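Local coordinates for pathogenicity island protein (Staphylococcus aureus subsp. aureus, PDB 3HL6) that is of unknown function but is encoded on a staphylococcal pathogenicity island and folds into a mixed beta sheet joined to a group of helices, at residues 105-110 / 156-161; 173-178 / 202-207; 88-93 / 98-103; 66-71 / 179-184; 42-47 / 53-58. All coordinates share one frame; numbering follows the deposited sequence.

Contact 1 of 5, residues 105-110 / 156-161; sequences ASQLFE and IEMLYQ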
# COMPACT_ATOMS: atom_id res chain seq x y z
N ALA B 105 19.49 4.86 -5.23
CA ALA B 105 20.84 5.25 -5.63
C ALA B 105 21.90 4.44 -4.89
O ALA B 105 22.92 4.01 -5.47
CB ALA B 105 21.05 6.74 -5.38
N SER B 106 21.66 4.24 -3.60
CA SER B 106 22.48 3.35 -2.78
C SER B 106 22.57 1.97 -3.37
O SER B 106 23.66 1.51 -3.67
CB SER B 106 21.89 3.24 -1.39
OG SER B 106 22.92 3.03 -0.48
N GLN B 107 21.42 1.33 -3.56
CA GLN B 107 21.41 -0.03 -4.08
C GLN B 107 22.05 -0.15 -5.45
O GLN B 107 22.59 -1.20 -5.80
CB GLN B 107 19.99 -0.58 -4.16
CG GLN B 107 19.35 -0.74 -2.83
CD GLN B 107 20.14 -1.67 -1.93
OE1 GLN B 107 20.67 -2.69 -2.37
NE2 GLN B 107 20.21 -1.31 -0.66
N LEU B 108 21.96 0.91 -6.23
CA LEU B 108 22.44 0.91 -7.60
C LEU B 108 23.94 1.25 -7.65
O LEU B 108 24.70 0.63 -8.41
CB LEU B 108 21.62 1.92 -8.38
CG LEU B 108 21.64 2.09 -9.90
CD1 LEU B 108 21.77 0.78 -10.64
CD2 LEU B 108 20.35 2.78 -10.28
N PHE B 109 24.38 2.19 -6.83
CA PHE B 109 25.71 2.75 -6.98
C PHE B 109 26.67 2.47 -5.83
O PHE B 109 27.88 2.61 -5.99
CB PHE B 109 25.62 4.26 -7.11
CG PHE B 109 24.89 4.72 -8.32
CD1 PHE B 109 25.14 4.14 -9.55
CD2 PHE B 109 23.95 5.74 -8.22
CE1 PHE B 109 24.48 4.59 -10.68
CE2 PHE B 109 23.28 6.19 -9.34
CZ PHE B 109 23.54 5.62 -10.58
N GLU B 110 26.15 2.12 -4.66
CA GLU B 110 27.00 1.83 -3.53
C GLU B 110 26.91 0.39 -3.03
O GLU B 110 27.08 0.13 -1.85
CB GLU B 110 26.65 2.75 -2.37
CG GLU B 110 26.95 4.20 -2.63
CD GLU B 110 26.51 5.08 -1.50
OE1 GLU B 110 25.62 4.62 -0.71
OE2 GLU B 110 27.04 6.22 -1.39
N ILE B 156 18.32 -6.40 -8.91
CA ILE B 156 17.56 -5.66 -9.90
C ILE B 156 16.07 -5.61 -9.55
O ILE B 156 15.41 -4.57 -9.68
CB ILE B 156 17.82 -6.19 -11.31
CG1 ILE B 156 19.27 -5.88 -11.69
CG2 ILE B 156 16.91 -5.50 -12.29
CD1 ILE B 156 19.80 -6.65 -12.85
N GLU B 157 15.57 -6.73 -9.02
CA GLU B 157 14.13 -6.82 -8.74
C GLU B 157 13.80 -5.80 -7.70
O GLU B 157 12.81 -5.07 -7.78
CB GLU B 157 13.74 -8.23 -8.28
CG GLU B 157 13.71 -9.23 -9.42
CD GLU B 157 13.36 -10.64 -8.97
OE1 GLU B 157 13.45 -10.92 -7.76
OE2 GLU B 157 12.97 -11.46 -9.84
N MET B 158 14.69 -5.70 -6.74
CA MET B 158 14.52 -4.75 -5.67
C MET B 158 14.69 -3.28 -6.11
O MET B 158 13.93 -2.42 -5.71
CB MET B 158 15.46 -5.13 -4.53
CG MET B 158 15.10 -4.48 -3.28
SD MET B 158 16.47 -3.44 -2.85
CE MET B 158 16.72 -3.97 -1.12
N LEU B 159 15.66 -3.00 -6.97
CA LEU B 159 15.71 -1.73 -7.71
C LEU B 159 14.39 -1.44 -8.41
O LEU B 159 13.84 -0.37 -8.29
CB LEU B 159 16.87 -1.72 -8.73
CG LEU B 159 18.27 -1.60 -8.11
CD1 LEU B 159 19.34 -1.88 -9.14
CD2 LEU B 159 18.45 -0.23 -7.49
N TYR B 160 13.85 -2.43 -9.10
CA TYR B 160 12.55 -2.20 -9.70
C TYR B 160 11.49 -1.79 -8.70
O TYR B 160 10.67 -0.95 -8.99
CB TYR B 160 12.09 -3.39 -10.52
CG TYR B 160 12.63 -3.33 -11.91
CD1 TYR B 160 11.82 -2.92 -12.97
CD2 TYR B 160 13.94 -3.64 -12.16
CE1 TYR B 160 12.31 -2.86 -14.25
CE2 TYR B 160 14.45 -3.58 -13.42
CZ TYR B 160 13.63 -3.18 -14.47
OH TYR B 160 14.17 -3.14 -15.75
N GLN B 161 11.49 -2.38 -7.51
CA GLN B 161 10.45 -2.13 -6.52
C GLN B 161 10.53 -0.71 -5.97
O GLN B 161 9.52 -0.02 -5.86
CB GLN B 161 10.51 -3.16 -5.39
CG GLN B 161 10.09 -4.56 -5.83
CD GLN B 161 10.40 -5.66 -4.79
OE1 GLN B 161 11.35 -5.55 -4.02
NE2 GLN B 161 9.60 -6.67 -4.77
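Gln107 of helix 100-109 lies against Met158 and Leu159 of helix 152-163. Gln107 CB comes first, 3.7 Å from Leu159 CD2. CG turns back beside the backbone N (chi1 -65°), which brings it to the sulfur of Met158: Gln107 CG to Met158 SD is 3.9 Å. The amide carbon follows along the same thioether, with Gln107 CD 4.2 Å from Met158 SD, and the two chains cross at about a right angle. Beyond CD, neither OE1 nor NE2 comes as near to helix 152-163. Glutamine suits this partly exposed flank because its aliphatic root can pack while the polar end need not be buried; Met158, bent at chi2 and chi3, offers a soft, polarisable surface to it.

Deeper in, Leu108 and Leu159 replace this mixed surface with pure hydrocarbon. Leu108 CD1 and Leu159 CD1 meet at 3.9 Å, the two side chains crossing at about a right angle, and Leu159 CD2 fits beside the backbone N of Leu108 at 3.9 Å. Both leucines are buried, and Leu108 also leans on Val180 of helix 171-184. No hydrogen bond links the two segments. Their axes approach to 10.0 Å with directions 153° apart, an arrangement typical of antiparallel helix-helix packing, with leucines on the buried side and a glutamine-methionine pair on the partly exposed side.

Contact 2 of 5, residues 173-178 / 202-207; sequences LVEGLK and NDLKAS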
# COMPACT_ATOMS: atom_id res chain seq x y z
N LEU B 173 18.82 7.83 -11.94
CA LEU B 173 18.12 6.62 -11.58
C LEU B 173 17.53 5.93 -12.81
O LEU B 173 17.76 4.75 -13.04
CB LEU B 173 17.04 6.95 -10.55
CG LEU B 173 17.40 6.90 -9.06
CD1 LEU B 173 18.91 6.76 -8.81
CD2 LEU B 173 16.83 8.11 -8.38
N VAL B 174 16.80 6.68 -13.64
CA VAL B 174 16.40 6.20 -14.97
C VAL B 174 17.51 5.56 -15.82
O VAL B 174 17.39 4.42 -16.24
CB VAL B 174 15.73 7.32 -15.78
CG1 VAL B 174 14.86 6.73 -16.83
CG2 VAL B 174 14.90 8.25 -14.87
N GLU B 175 18.59 6.27 -16.10
CA GLU B 175 19.62 5.70 -16.94
C GLU B 175 20.25 4.50 -16.22
O GLU B 175 20.45 3.43 -16.81
CB GLU B 175 20.65 6.77 -17.30
CG GLU B 175 21.72 6.34 -18.32
CD GLU B 175 21.12 5.96 -19.68
OE1 GLU B 175 19.92 6.25 -19.90
OE2 GLU B 175 21.87 5.36 -20.51
N GLY B 176 20.56 4.66 -14.94
CA GLY B 176 21.03 3.55 -14.11
C GLY B 176 20.25 2.25 -14.21
O GLY B 176 20.83 1.19 -14.41
N LEU B 177 18.94 2.32 -14.06
CA LEU B 177 18.12 1.11 -14.10
C LEU B 177 18.09 0.50 -15.52
O LEU B 177 18.06 -0.73 -15.68
CB LEU B 177 16.72 1.38 -13.58
CG LEU B 177 15.85 0.13 -13.47
CD1 LEU B 177 16.47 -0.94 -12.50
CD2 LEU B 177 14.44 0.49 -13.09
N LYS B 178 18.14 1.36 -16.53
CA LYS B 178 18.12 0.92 -17.90
C LYS B 178 19.41 0.17 -18.28
O LYS B 178 19.33 -0.88 -18.93
CB LYS B 178 17.86 2.12 -18.82
CG LYS B 178 18.01 1.87 -20.28
CD LYS B 178 17.11 2.80 -21.08
CE LYS B 178 17.49 2.76 -22.57
NZ LYS B 178 16.50 3.40 -23.48
N ASN B 202 29.62 4.49 -12.79
CA ASN B 202 30.46 5.44 -12.07
C ASN B 202 30.26 6.90 -12.49
O ASN B 202 30.25 7.79 -11.64
CB ASN B 202 31.92 5.04 -12.18
CG ASN B 202 32.22 3.81 -11.38
OD1 ASN B 202 31.93 3.74 -10.19
ND2 ASN B 202 32.80 2.81 -12.04
N ASP B 203 30.07 7.13 -13.79
CA ASP B 203 29.75 8.46 -14.30
C ASP B 203 28.50 8.99 -13.66
O ASP B 203 28.36 10.19 -13.43
CB ASP B 203 29.45 8.38 -15.78
CG ASP B 203 30.68 8.50 -16.63
OD1 ASP B 203 31.81 8.54 -16.04
OD2 ASP B 203 30.51 8.53 -17.87
N LEU B 204 27.57 8.07 -13.40
CA LEU B 204 26.26 8.44 -12.89
C LEU B 204 26.31 8.56 -11.38
O LEU B 204 25.79 9.52 -10.79
CB LEU B 204 25.22 7.40 -13.29
CG LEU B 204 24.92 7.20 -14.77
CD1 LEU B 204 24.06 5.97 -14.86
CD2 LEU B 204 24.17 8.39 -15.34
N LYS B 205 26.96 7.59 -10.74
CA LYS B 205 27.29 7.78 -9.34
C LYS B 205 27.94 9.16 -9.14
O LYS B 205 27.78 9.76 -8.07
CB LYS B 205 28.20 6.67 -8.85
CG LYS B 205 28.52 6.76 -7.36
CD LYS B 205 29.51 5.69 -6.98
CE LYS B 205 29.69 5.65 -5.47
NZ LYS B 205 30.39 4.36 -5.11
N ALA B 206 28.64 9.67 -10.17
CA ALA B 206 29.40 10.94 -10.03
C ALA B 206 28.49 12.17 -10.08
O ALA B 206 28.61 13.08 -9.24
CB ALA B 206 30.53 11.04 -11.05
N SER B 207 27.55 12.20 -11.03
CA SER B 207 26.57 13.26 -10.98
C SER B 207 25.55 13.11 -9.87
O SER B 207 25.12 14.11 -9.30
CB SER B 207 25.89 13.49 -12.31
OG SER B 207 25.57 12.28 -12.89
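Leu204 reaches from helix 191-208 across to helix 171-184 and lays its CD1 methyl on the bare backbone of Gly176. Leu204 CD1 is 3.7 Å from Gly176 N and 3.9 Å from Gly176 CA, so one branch of the leucine does nearly all the touching. With CG held beside its own backbone N (chi1 -64°) and chi2 extended, the side chain projects straight at the neighbouring helix. Glycine suits the receiving place because its main chain can be met directly, with no side chain standing between; the CA atoms of Gly176 and Leu204 are 7.3 Å apart.

Glu175 borders the same methyl with its aliphatic part. Glu175 CG lies 4.2 Å from Leu204 CD1, crossing the leucine at about a right angle, and the bend at chi2 (62°) then carries the carboxylate away from the apolar spot. Leu204 also packs on Phe109 of helix 100-109 and on Leu179, so the methyl-on-glycine meeting belongs to a larger hydrophobic patch. A polar tie lies close by, where Ser207 OG bonds to Glu172 OE2. Between the segments themselves there is no hydrogen bond and just 93 Å² is buried, which implies a small dispersion contact governed by shape, with little directional preference.

Contact 3 of 5, residues 88-93 / 98-103; sequences VGYELH and LSISDM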
# COMPACT_ATOMS: atom_id res chain seq x y z
N VAL B 88 7.97 8.48 3.55
CA VAL B 88 8.86 8.67 4.67
C VAL B 88 10.20 7.98 4.50
O VAL B 88 10.90 7.80 5.46
CB VAL B 88 8.23 8.16 5.99
CG1 VAL B 88 7.05 9.03 6.38
CG2 VAL B 88 7.85 6.68 5.87
N GLY B 89 10.55 7.58 3.29
CA GLY B 89 11.82 6.91 3.07
C GLY B 89 12.07 5.75 4.03
O GLY B 89 11.15 5.05 4.43
N TYR B 90 13.33 5.52 4.39
CA TYR B 90 13.75 4.21 4.88
C TYR B 90 14.77 4.41 5.97
O TYR B 90 15.76 5.14 5.79
CB TYR B 90 14.40 3.39 3.76
CG TYR B 90 13.47 3.01 2.64
CD1 TYR B 90 12.88 1.75 2.59
CD2 TYR B 90 13.19 3.90 1.62
CE1 TYR B 90 12.05 1.41 1.56
CE2 TYR B 90 12.35 3.57 0.59
CZ TYR B 90 11.78 2.33 0.56
OH TYR B 90 10.95 2.02 -0.48
N GLU B 91 14.55 3.76 7.12
CA GLU B 91 15.59 3.77 8.12
C GLU B 91 16.41 2.50 8.06
O GLU B 91 15.87 1.41 8.27
CB GLU B 91 15.05 3.99 9.53
CG GLU B 91 16.20 4.33 10.48
CD GLU B 91 15.76 4.76 11.88
OE1 GLU B 91 14.55 5.04 12.09
OE2 GLU B 91 16.66 4.83 12.76
N LEU B 92 17.70 2.63 7.77
CA LEU B 92 18.63 1.51 7.89
C LEU B 92 18.94 1.15 9.36
O LEU B 92 18.95 2.01 10.26
CB LEU B 92 19.92 1.81 7.14
CG LEU B 92 19.76 2.07 5.63
CD1 LEU B 92 21.06 2.67 5.07
CD2 LEU B 92 19.38 0.77 4.90
N HIS B 93 19.21 -0.13 9.60
CA HIS B 93 19.17 -0.67 10.96
C HIS B 93 20.27 -0.07 11.86
O HIS B 93 19.99 0.40 12.97
CB HIS B 93 19.24 -2.20 10.92
CG HIS B 93 17.89 -2.87 10.88
ND1 HIS B 93 16.96 -2.72 11.89
CD2 HIS B 93 17.33 -3.69 9.96
CE1 HIS B 93 15.87 -3.42 11.59
NE2 HIS B 93 16.07 -4.02 10.43
N LEU B 98 17.04 7.32 4.75
CA LEU B 98 17.17 7.53 3.31
C LEU B 98 15.80 7.71 2.66
O LEU B 98 14.91 6.87 2.84
CB LEU B 98 17.84 6.34 2.68
CG LEU B 98 19.36 6.25 2.72
CD1 LEU B 98 19.81 5.10 1.78
CD2 LEU B 98 19.97 7.61 2.35
N SER B 99 15.64 8.79 1.91
CA SER B 99 14.54 8.91 0.99
C SER B 99 14.58 7.79 -0.04
O SER B 99 15.62 7.12 -0.22
CB SER B 99 14.60 10.26 0.26
OG SER B 99 15.58 10.25 -0.74
N ILE B 100 13.47 7.59 -0.74
CA ILE B 100 13.37 6.45 -1.60
C ILE B 100 14.37 6.57 -2.76
O ILE B 100 14.91 5.56 -3.22
CB ILE B 100 11.92 6.18 -2.10
CG1 ILE B 100 11.87 4.88 -2.93
CG2 ILE B 100 11.35 7.42 -2.85
CD1 ILE B 100 10.52 4.14 -2.90
N SER B 101 14.64 7.79 -3.20
CA SER B 101 15.62 7.99 -4.27
C SER B 101 17.04 7.63 -3.84
O SER B 101 17.75 6.88 -4.54
CB SER B 101 15.54 9.40 -4.84
OG SER B 101 14.22 9.65 -5.30
N ASP B 102 17.46 8.14 -2.69
CA ASP B 102 18.77 7.74 -2.18
C ASP B 102 18.84 6.26 -1.84
O ASP B 102 19.89 5.61 -2.01
CB ASP B 102 19.13 8.52 -0.92
CG ASP B 102 19.34 9.98 -1.21
OD1 ASP B 102 19.64 10.30 -2.37
OD2 ASP B 102 19.21 10.79 -0.26
N MET B 103 17.72 5.71 -1.37
CA MET B 103 17.67 4.29 -1.17
C MET B 103 17.99 3.56 -2.46
O MET B 103 18.75 2.57 -2.45
CB MET B 103 16.34 3.84 -0.63
CG MET B 103 16.35 2.37 -0.29
SD MET B 103 17.41 1.97 1.11
CE MET B 103 17.27 0.18 1.18
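A short beta hairpin, strands 90-92 and 96-98, runs directly into helix 100-109, and Tyr90 pairs with Leu98 where the strand gives way to the helix. The antiparallel pair is of the hydrogen-bonded kind: Leu98 N donates to Tyr90 O at 2.7 Å, nearly straight (170°), whereas the return bond from Tyr90 N to Leu98 O is weak because it is strongly bent. Gly89 precedes the pair, its CA 3.1 Å from Leu98 O; glycine fits both its positive phi and such a close approach. Ser99 then caps the helix, its OG accepting a weak bond from Asp102 N.

The Tyr90 ring lies against the first turn. Met103 has CG anti to the backbone N (chi1 -174°) and a bend at chi2, which lays CG over one face in a CH-pi contact, 4.2 Å from the centroid of the Tyr90 ring; Met103 SD stands obliquely at 4.9 Å from that centroid, a Met-aromatic contact. Ile100 CB meets the ring edge, 3.8 Å from Tyr90 CE2. Leu92 CD2 touches Met103 CE at 4.3 Å. Leu162 of helix 152-163 packs on the same tyrosine. Main-chain polarity thus sets the strand register, whereas ring, thioether and isoleucine hold the helix start through apolar surfaces.

Contact 4 of 5, residues 66-71 / 179-184; sequences QSFELA and LVTEFV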
# COMPACT_ATOMS: atom_id res chain seq x y z
N GLN B 66 14.23 -11.35 -20.46
CA GLN B 66 14.34 -11.42 -19.01
C GLN B 66 13.58 -10.24 -18.38
O GLN B 66 13.95 -9.09 -18.57
CB GLN B 66 15.81 -11.41 -18.62
CG GLN B 66 16.08 -11.42 -17.14
CD GLN B 66 15.80 -12.76 -16.50
OE1 GLN B 66 14.64 -13.12 -16.26
NE2 GLN B 66 16.85 -13.50 -16.20
N SER B 67 12.51 -10.53 -17.67
CA SER B 67 11.85 -9.53 -16.83
C SER B 67 12.14 -9.73 -15.33
O SER B 67 12.87 -10.64 -14.96
CB SER B 67 10.35 -9.54 -17.08
OG SER B 67 9.96 -8.32 -17.64
N PHE B 68 11.57 -8.88 -14.48
CA PHE B 68 11.87 -8.90 -13.05
C PHE B 68 10.61 -8.89 -12.22
O PHE B 68 9.73 -8.08 -12.44
CB PHE B 68 12.79 -7.73 -12.69
CG PHE B 68 13.96 -7.62 -13.60
CD1 PHE B 68 15.13 -8.32 -13.33
CD2 PHE B 68 13.86 -6.89 -14.80
CE1 PHE B 68 16.19 -8.26 -14.20
CE2 PHE B 68 14.91 -6.80 -15.68
CZ PHE B 68 16.08 -7.48 -15.40
N GLU B 69 10.54 -9.82 -11.28
CA GLU B 69 9.39 -9.99 -10.43
C GLU B 69 9.17 -8.79 -9.51
O GLU B 69 10.04 -8.44 -8.71
CB GLU B 69 9.58 -11.25 -9.58
CG GLU B 69 8.52 -11.40 -8.49
CD GLU B 69 8.44 -12.81 -7.97
OE1 GLU B 69 8.02 -12.98 -6.78
OE2 GLU B 69 8.78 -13.74 -8.73
N LEU B 70 7.98 -8.20 -9.58
CA LEU B 70 7.59 -7.14 -8.66
C LEU B 70 6.85 -7.67 -7.45
O LEU B 70 6.91 -7.07 -6.38
CB LEU B 70 6.67 -6.14 -9.33
CG LEU B 70 7.29 -5.09 -10.23
CD1 LEU B 70 6.24 -3.99 -10.44
CD2 LEU B 70 8.58 -4.51 -9.66
N ALA B 71 6.11 -8.76 -7.65
CA ALA B 71 5.15 -9.23 -6.66
C ALA B 71 4.76 -10.70 -6.87
O ALA B 71 4.61 -11.16 -8.00
CB ALA B 71 3.93 -8.35 -6.65
N LEU B 179 20.57 0.67 -17.86
CA LEU B 179 21.85 0.03 -18.20
C LEU B 179 22.05 -1.33 -17.51
O LEU B 179 22.65 -2.27 -18.04
CB LEU B 179 23.04 0.91 -17.83
CG LEU B 179 23.14 2.37 -18.28
CD1 LEU B 179 23.98 3.19 -17.28
CD2 LEU B 179 23.74 2.44 -19.68
N VAL B 180 21.56 -1.41 -16.29
CA VAL B 180 21.62 -2.64 -15.56
C VAL B 180 20.64 -3.63 -16.17
O VAL B 180 20.96 -4.80 -16.35
CB VAL B 180 21.34 -2.37 -14.08
CG1 VAL B 180 21.15 -3.62 -13.38
CG2 VAL B 180 22.56 -1.60 -13.45
N THR B 181 19.44 -3.17 -16.53
CA THR B 181 18.48 -4.12 -17.06
C THR B 181 18.86 -4.56 -18.47
O THR B 181 18.56 -5.67 -18.88
CB THR B 181 17.00 -3.65 -16.97
OG1 THR B 181 16.83 -2.46 -17.71
CG2 THR B 181 16.65 -3.28 -15.57
N GLU B 182 19.55 -3.70 -19.20
CA GLU B 182 20.06 -4.08 -20.51
C GLU B 182 21.16 -5.13 -20.42
O GLU B 182 21.10 -6.19 -21.06
CB GLU B 182 20.58 -2.87 -21.28
CG GLU B 182 21.00 -3.22 -22.69
CD GLU B 182 21.52 -2.03 -23.48
OE1 GLU B 182 21.57 -0.89 -22.94
OE2 GLU B 182 21.89 -2.24 -24.66
N PHE B 183 22.18 -4.82 -19.62
CA PHE B 183 23.33 -5.69 -19.45
C PHE B 183 22.95 -7.13 -19.21
O PHE B 183 23.65 -8.05 -19.64
CB PHE B 183 24.14 -5.17 -18.28
CG PHE B 183 25.33 -6.02 -17.94
CD1 PHE B 183 25.36 -6.77 -16.77
CD2 PHE B 183 26.45 -6.02 -18.76
CE1 PHE B 183 26.47 -7.53 -16.43
CE2 PHE B 183 27.57 -6.79 -18.43
CZ PHE B 183 27.58 -7.54 -17.26
N VAL B 184 21.84 -7.35 -18.53
CA VAL B 184 21.47 -8.70 -18.16
C VAL B 184 20.66 -9.48 -19.22
O VAL B 184 20.66 -10.71 -19.20
CB VAL B 184 20.77 -8.72 -16.80
CG1 VAL B 184 20.09 -10.04 -16.58
CG2 VAL B 184 21.79 -8.45 -15.71
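Phe68 and Thr181 form the centre of this contact, in which a strand of the mixed sheet packs against helix 171-184 in a layered alpha/beta arrangement. The ring touches with its meta carbon CE2: Phe68 CE2 is 3.9 Å from Thr181 CG2 and 4.0 Å from Thr181 CB, and the two side chains meet obliquely. Phe68 has CG beside its backbone N (chi1 -49°), which directs the ring out of the strand toward the helix. Threonine suits the helical side because its two branches do different work. The methyl lies anti to the carbonyl carbon and meets the aromatic carbon, while OG1 takes the position between N and C (chi1 61°) and bonds to the carbonyl oxygens of Leu177 and Lys178 in its own helix, so the buried hydroxyl is satisfied.

Farther along, where the contact is partly exposed, Gln66 CG rests on Val184 CG1 at 4.3 Å. The glutamine presents its methylene there, an apolar surface matched to the branched valine.

A second shell fixes these groups. Tyr160 of helix 152-163 stacks with the Phe68 ring, and Ile156 packs on it too. The strand is held in the sheet by backbone bonds from Phe68 to Ser55 and from both Leu70 and Ala71 to Leu53, the last two residues forming a classic beta bulge. Just past the helical segment, Gln185 NE2 is hydrogen-bonded to Gln66 O and to Thr181 O, so a single amide nitrogen bridges strand approach and helix.

Contact 5 of 5, residues 42-47 / 53-58; sequences FDMVYV and LFSHVY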
# COMPACT_ATOMS: atom_id res chain seq x y z
N PHE B 42 9.72 5.72 -15.82
CA PHE B 42 10.72 4.67 -15.89
C PHE B 42 10.34 3.77 -17.02
O PHE B 42 11.09 2.86 -17.37
CB PHE B 42 10.73 3.82 -14.60
CG PHE B 42 11.63 4.35 -13.52
CD1 PHE B 42 12.99 4.11 -13.56
CD2 PHE B 42 11.12 5.07 -12.47
CE1 PHE B 42 13.83 4.58 -12.56
CE2 PHE B 42 11.95 5.55 -11.45
CZ PHE B 42 13.30 5.30 -11.50
N ASP B 43 9.14 3.99 -17.55
CA ASP B 43 8.76 3.46 -18.83
C ASP B 43 8.74 1.94 -18.83
O ASP B 43 9.32 1.29 -19.70
CB ASP B 43 9.75 3.94 -19.85
CG ASP B 43 9.15 4.06 -21.22
OD1 ASP B 43 8.07 3.47 -21.47
OD2 ASP B 43 9.79 4.76 -22.03
N MET B 44 8.06 1.35 -17.85
CA MET B 44 8.17 -0.08 -17.67
C MET B 44 7.08 -0.76 -18.46
O MET B 44 6.00 -0.19 -18.64
CB MET B 44 8.06 -0.45 -16.19
CG MET B 44 9.26 -0.04 -15.35
SD MET B 44 8.87 -0.13 -13.59
CE MET B 44 10.38 0.41 -12.82
N VAL B 45 7.37 -1.96 -18.93
CA VAL B 45 6.34 -2.87 -19.41
C VAL B 45 5.98 -3.87 -18.30
O VAL B 45 6.86 -4.57 -17.77
CB VAL B 45 6.83 -3.61 -20.68
CG1 VAL B 45 5.85 -4.69 -21.13
CG2 VAL B 45 7.10 -2.60 -21.79
N TYR B 46 4.71 -3.94 -17.93
CA TYR B 46 4.30 -4.81 -16.82
C TYR B 46 3.54 -6.02 -17.31
O TYR B 46 2.65 -5.90 -18.15
CB TYR B 46 3.41 -4.07 -15.81
CG TYR B 46 3.98 -2.77 -15.32
CD1 TYR B 46 3.75 -1.58 -16.02
CD2 TYR B 46 4.77 -2.71 -14.16
CE1 TYR B 46 4.27 -0.38 -15.58
CE2 TYR B 46 5.29 -1.50 -13.71
CZ TYR B 46 5.04 -0.34 -14.43
OH TYR B 46 5.55 0.87 -14.01
N VAL B 47 3.86 -7.18 -16.77
CA VAL B 47 3.21 -8.40 -17.17
C VAL B 47 2.69 -9.12 -15.93
O VAL B 47 3.41 -9.29 -14.94
CB VAL B 47 4.16 -9.30 -17.95
CG1 VAL B 47 3.60 -10.70 -18.06
CG2 VAL B 47 4.43 -8.71 -19.35
N LEU B 53 3.59 -10.54 -10.87
CA LEU B 53 3.75 -9.30 -11.62
C LEU B 53 5.22 -9.17 -11.96
O LEU B 53 6.06 -9.42 -11.12
CB LEU B 53 3.27 -8.10 -10.80
CG LEU B 53 3.40 -6.67 -11.37
CD1 LEU B 53 2.68 -6.48 -12.69
CD2 LEU B 53 2.88 -5.64 -10.39
N PHE B 54 5.52 -8.86 -13.22
CA PHE B 54 6.91 -8.68 -13.68
C PHE B 54 7.01 -7.33 -14.36
O PHE B 54 6.00 -6.76 -14.78
CB PHE B 54 7.33 -9.77 -14.68
CG PHE B 54 7.29 -11.15 -14.12
CD1 PHE B 54 8.37 -11.66 -13.44
CD2 PHE B 54 6.16 -11.92 -14.26
CE1 PHE B 54 8.32 -12.91 -12.91
CE2 PHE B 54 6.11 -13.17 -13.75
CZ PHE B 54 7.17 -13.67 -13.08
N SER B 55 8.22 -6.84 -14.50
CA SER B 55 8.43 -5.52 -15.03
C SER B 55 9.83 -5.41 -15.61
O SER B 55 10.77 -6.05 -15.13
CB SER B 55 8.23 -4.50 -13.93
OG SER B 55 9.00 -3.38 -14.23
N HIS B 56 9.96 -4.64 -16.69
CA HIS B 56 11.27 -4.31 -17.24
C HIS B 56 11.14 -2.96 -17.91
O HIS B 56 10.15 -2.68 -18.59
CB HIS B 56 11.78 -5.39 -18.22
CG HIS B 56 11.09 -5.40 -19.54
ND1 HIS B 56 10.07 -6.28 -19.84
CD2 HIS B 56 11.24 -4.61 -20.63
CE1 HIS B 56 9.62 -6.04 -21.06
NE2 HIS B 56 10.31 -5.02 -21.55
N VAL B 57 12.11 -2.10 -17.69
CA VAL B 57 12.11 -0.84 -18.41
C VAL B 57 12.27 -1.20 -19.86
O VAL B 57 12.88 -2.21 -20.22
CB VAL B 57 13.21 0.15 -17.98
CG1 VAL B 57 13.12 0.45 -16.49
CG2 VAL B 57 14.59 -0.38 -18.34
N TYR B 58 11.70 -0.37 -20.71
CA TYR B 58 11.64 -0.70 -22.10
C TYR B 58 12.96 -0.29 -22.75
O TYR B 58 13.42 0.83 -22.58
CB TYR B 58 10.41 -0.04 -22.68
CG TYR B 58 10.52 0.31 -24.13
CD1 TYR B 58 10.11 -0.59 -25.11
CD2 TYR B 58 11.01 1.55 -24.52
CE1 TYR B 58 10.19 -0.27 -26.44
CE2 TYR B 58 11.09 1.88 -25.84
CZ TYR B 58 10.69 0.97 -26.79
OH TYR B 58 10.79 1.31 -28.11
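Val45 with His56 and Val47 with Phe54 are the hydrogen-bonded pairs across these strands. Val45 N gives to His56 O at 2.9 Å (167°), and the return bond from His56 N to Val45 O is longer, 3.3 Å. In the next pair Val47 N reaches Phe54 O at 3.0 Å and Phe54 N meets Val47 O at 2.8 Å. Just past the end of strand 52-57, Tyr58 N bonds to Asp43 O, 3.1 Å away and just before strand 44-49. These bonds define an antiparallel beta hairpin in the interior of the five-stranded mixed sheet.

Side-chain contacts divide between its two faces. Val45 CB lies over one face of the imidazole, 4.1 Å from the centroid of the His56 ring, the two side chains running side by side; this CH-pi contact is made possible by the histidine's CG lying between N and the carbonyl carbon (chi1 74°). Ser67 OG holds His56 ND1 from outside. Beta-branched valine suits an extended strand. On the other face, small Ser55 accommodates Tyr46, with Ser55 CB 3.9 Å from Tyr46 CD2, while Asp40 takes the tyrosine hydroxyl. Apart from these faces, Met44 CG and Val57 CG1 meet at 4.1 Å, and both side chains touch Leu177 of helix 171-184.

Contacts 4 and 5 share the mixed sheet, their centres about 9 Å apart, with strands 52-57 and 68-71 side by side; Leu70 N to Leu53 O is 2.7 Å. Tyr160, on the helix of contact 1, reaches the hairpin of contact 5, its OH 3.0 Å from Val57 N. Helix 171-184 serves contacts 2 and 4, and its Leu177 packs on Leu159, Tyr160 and Val57, joining contacts 1, 2 and 5. Helix 100-109 begins in contact 3 and ends in contact 1, whose centres are about 12 Å apart. Contact 3 touches contacts 1 and 2 but lies about 23 Å, centre to centre, from contact 5. No active site is known here.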